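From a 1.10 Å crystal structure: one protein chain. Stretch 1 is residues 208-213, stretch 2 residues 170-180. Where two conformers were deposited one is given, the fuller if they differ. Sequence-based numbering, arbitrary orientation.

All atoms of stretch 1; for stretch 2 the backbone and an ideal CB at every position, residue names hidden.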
# COMPACT_ATOMS: atom_id res chain seq x y z
N GLY A 208 2.18 4.56 10.35
CA GLY A 208 3.23 4.93 9.43
C GLY A 208 3.53 6.41 9.40
O GLY A 208 2.96 7.21 10.16
N PRO A 209 4.41 6.81 8.48
CA PRO A 209 4.89 8.18 8.40
C PRO A 209 3.86 9.11 7.80
O PRO A 209 2.81 8.69 7.33
CB PRO A 209 6.11 8.05 7.49
CG PRO A 209 5.77 6.89 6.59
CD PRO A 209 5.06 5.93 7.49
N SER A 210 4.19 10.39 7.84
CA SER A 210 3.37 11.41 7.21
C SER A 210 3.27 11.20 5.71
O SER A 210 4.17 10.64 5.10
CB SER A 210 3.99 12.78 7.49
OG SER A 210 4.13 13.01 8.88
N VAL A 211 2.18 11.67 5.10
CA VAL A 211 2.02 11.63 3.65
C VAL A 211 2.94 12.66 3.01
O VAL A 211 2.92 13.84 3.33
CB VAL A 211 0.56 11.88 3.22
CG1 VAL A 211 0.43 11.93 1.70
CG2 VAL A 211 -0.37 10.81 3.80
N PHE A 212 3.75 12.19 2.08
CA PHE A 212 4.61 13.06 1.31
C PHE A 212 3.82 13.70 0.17
O PHE A 212 3.15 13.01 -0.58
CB PHE A 212 5.77 12.26 0.73
CG PHE A 212 6.55 13.04 -0.27
CD1 PHE A 212 7.55 13.90 0.14
CD2 PHE A 212 6.26 12.96 -1.62
CE1 PHE A 212 8.26 14.65 -0.78
CE2 PHE A 212 6.96 13.71 -2.54
CZ PHE A 212 7.96 14.55 -2.12
N THR A 213 3.92 15.02 0.07
CA THR A 213 3.39 15.77 -1.07
C THR A 213 4.45 16.73 -1.59
O THR A 213 5.41 17.06 -0.88
CB THR A 213 2.14 16.60 -0.70
OG1 THR A 213 2.48 17.62 0.25
CG2 THR A 213 1.06 15.69 -0.15
N UNK A 170 12.74 16.81 -9.07
CA UNK A 170 13.99 16.71 -8.32
C UNK A 170 13.76 16.65 -6.80
O UNK A 170 14.72 16.79 -6.04
CB UNK A 170 14.89 17.90 -8.66
N UNK A 171 12.52 16.44 -6.37
CA UNK A 171 12.24 16.42 -4.94
C UNK A 171 12.50 15.03 -4.34
O UNK A 171 11.92 14.04 -4.79
CB UNK A 171 10.79 16.84 -4.68
N UNK A 172 13.38 14.98 -3.34
CA UNK A 172 13.63 13.74 -2.61
C UNK A 172 12.89 13.77 -1.27
O UNK A 172 13.11 14.67 -0.46
CB UNK A 172 15.13 13.53 -2.39
N UNK A 173 12.01 12.78 -1.03
CA UNK A 173 11.34 12.78 0.27
C UNK A 173 12.36 12.71 1.41
O UNK A 173 13.32 11.95 1.33
CB UNK A 173 10.36 11.61 0.36
N UNK A 174 12.14 13.51 2.45
CA UNK A 174 13.06 13.55 3.57
C UNK A 174 13.17 12.25 4.35
O UNK A 174 12.32 11.36 4.25
CB UNK A 174 12.64 14.67 4.52
N UNK A 175 14.23 12.14 5.15
CA UNK A 175 14.47 10.95 5.97
C UNK A 175 13.26 10.65 6.85
O UNK A 175 12.92 9.48 7.08
CB UNK A 175 15.72 11.14 6.83
N UNK A 176 12.60 11.70 7.32
CA UNK A 176 11.44 11.52 8.20
C UNK A 176 10.25 10.90 7.47
O UNK A 176 9.33 10.38 8.11
CB UNK A 176 11.03 12.86 8.80
N UNK A 177 10.27 10.95 6.14
CA UNK A 177 9.20 10.34 5.36
C UNK A 177 9.43 8.87 5.09
O UNK A 177 8.48 8.14 4.88
CB UNK A 177 9.04 11.08 4.03
N UNK A 178 10.69 8.45 5.05
CA UNK A 178 11.01 7.10 4.62
C UNK A 178 11.09 6.11 5.75
O UNK A 178 11.74 6.36 6.78
CB UNK A 178 12.34 7.10 3.86
N UNK A 179 10.46 4.95 5.54
CA UNK A 179 10.39 3.90 6.54
C UNK A 179 10.67 2.55 5.90
O UNK A 179 10.74 2.41 4.69
CB UNK A 179 9.02 3.90 7.23
N UNK A 180 10.83 1.55 6.76
CA UNK A 180 11.06 0.18 6.31
C UNK A 180 9.85 -0.70 6.59
O UNK A 180 9.06 -0.43 7.50
CB UNK A 180 12.30 -0.40 6.99

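Stretch 1 runs as an extended chain whose Pro209 and Phe212 point toward stretch 2, and the positions opposite them can be read against these two rings.

Position 170 lies beyond the reach of stretch 1, which therefore sets no preference; a small polar residue is as good as any, and the residue is Ser170. At position 171 the CA-to-CB bond points toward stretch 1, and the ideal CB lies 4.5 Å from Phe212 CZ, the tip of the ring. A methyl branching from this CB could come into contact with the ring edge, so valine, isoleucine or threonine would suit. The residue is Thr171, whose CG2 packs 3.6 Å from Phe212 CZ at the ring edge.

Position 172 points away, and stretch 1 asks nothing of it; a polar or charged chain would do. Glu172 stands there, and its partner will be found at 178.

Position 173 points sideways, yet its ideal CB is already 3.6 Å from Phe212 CD1, over one face of the ring. A compact apolar group fits, and the phi of -59° is one that proline accepts. Pro173 lays its own ring on that face: its CG is 3.9 Å from the Phe212 ring centroid and only 9° off the normal, a CH-pi contact in which aliphatic hydrogens meet the pi cloud.

Positions 174 and 175 have no atom of stretch 1 within 5.5 Å of their ideal CB. At 174 the backbone angles, -64/163, do not demand glycine, though Gly174 is present; its O accepts a 2.8 Å hydrogen bond from the N of 177, helping to fold the turn. The helical angles at 175 suit many residues, and Ala175 is among them.

Position 176 points sideways into a space where a polar side chain is easily accommodated. It is Asn176, whose backbone does the work here: water 1 donates to Asn176 O (2.6 Å) and accepts from Ser210 N (3.0 Å), linking the two stretches.

Position 177 also points sideways, but its ideal CB is 4.8 Å from Phe212 CB and 5.0 Å from Ser210 O. A long, flat side chain could run along stretch 1, so tyrosine, phenylalanine or tryptophan would be apt. Tyr177, with chi1 in m, offers its face to the edge of Phe212: the centroids are 5.7 Å apart and the planes meet at 87°. Its hydroxyl also reaches water 3, with 3.0 Å between Tyr177 OH and the water O; the same water donates to Val211 O at 2.9 Å.

Position 178 points away, leaving a long polar chain free. Lys178 forms a salt bridge within its own stretch, NZ to Glu172 OE2 at 2.6 Å.

Position 179 turns toward stretch 1, its ideal CB 4.5 Å from Pro209 CD; a medium aliphatic chain fits, and a branched one suits the extended backbone. Val179 places CG1 3.7 Å from Pro209 CG. Position 180 is out of reach and undetermined by stretch 1; it is Ser180.

Stretch 2 (170-180) STEPGANYKVS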
# COMPACT_ATOMS: atom_id res chain seq x y z
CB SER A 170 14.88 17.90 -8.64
OG SER A 170 14.19 19.13 -8.42
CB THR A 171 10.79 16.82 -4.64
OG1 THR A 171 10.52 18.11 -5.20
CG2 THR A 171 10.55 16.87 -3.14
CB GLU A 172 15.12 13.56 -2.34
CG GLU A 172 15.46 12.25 -1.63
CD GLU A 172 15.18 11.04 -2.50
OE1 GLU A 172 15.29 11.15 -3.74
OE2 GLU A 172 14.83 9.97 -1.94
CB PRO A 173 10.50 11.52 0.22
CG PRO A 173 10.22 11.33 -1.23
CD PRO A 173 11.48 11.72 -1.91
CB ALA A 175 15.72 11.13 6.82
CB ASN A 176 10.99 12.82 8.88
CG ASN A 176 11.49 14.07 8.18
OD1 ASN A 176 11.09 14.37 7.06
ND2 ASN A 176 12.38 14.80 8.85
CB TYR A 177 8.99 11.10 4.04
CG TYR A 177 8.42 12.49 4.25
CD1 TYR A 177 7.05 12.67 4.37
CD2 TYR A 177 9.24 13.59 4.36
CE1 TYR A 177 6.51 13.94 4.59
CE2 TYR A 177 8.72 14.86 4.56
CZ TYR A 177 7.36 15.02 4.69
OH TYR A 177 6.85 16.29 4.91
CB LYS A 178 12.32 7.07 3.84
CG LYS A 178 12.21 7.72 2.48
CD LYS A 178 13.47 7.50 1.69
CE LYS A 178 13.82 8.72 0.87
NZ LYS A 178 15.17 8.57 0.27
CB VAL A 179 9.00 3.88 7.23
CG1 VAL A 179 8.77 5.23 7.93
CG2 VAL A 179 7.88 3.56 6.25
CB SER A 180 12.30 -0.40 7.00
OG SER A 180 12.09 -0.54 8.39
O HOH W 1 6.89 11.10 8.85
O HOH W 2 6.18 9.17 3.92
O HOH W 3 3.85 16.23 4.78
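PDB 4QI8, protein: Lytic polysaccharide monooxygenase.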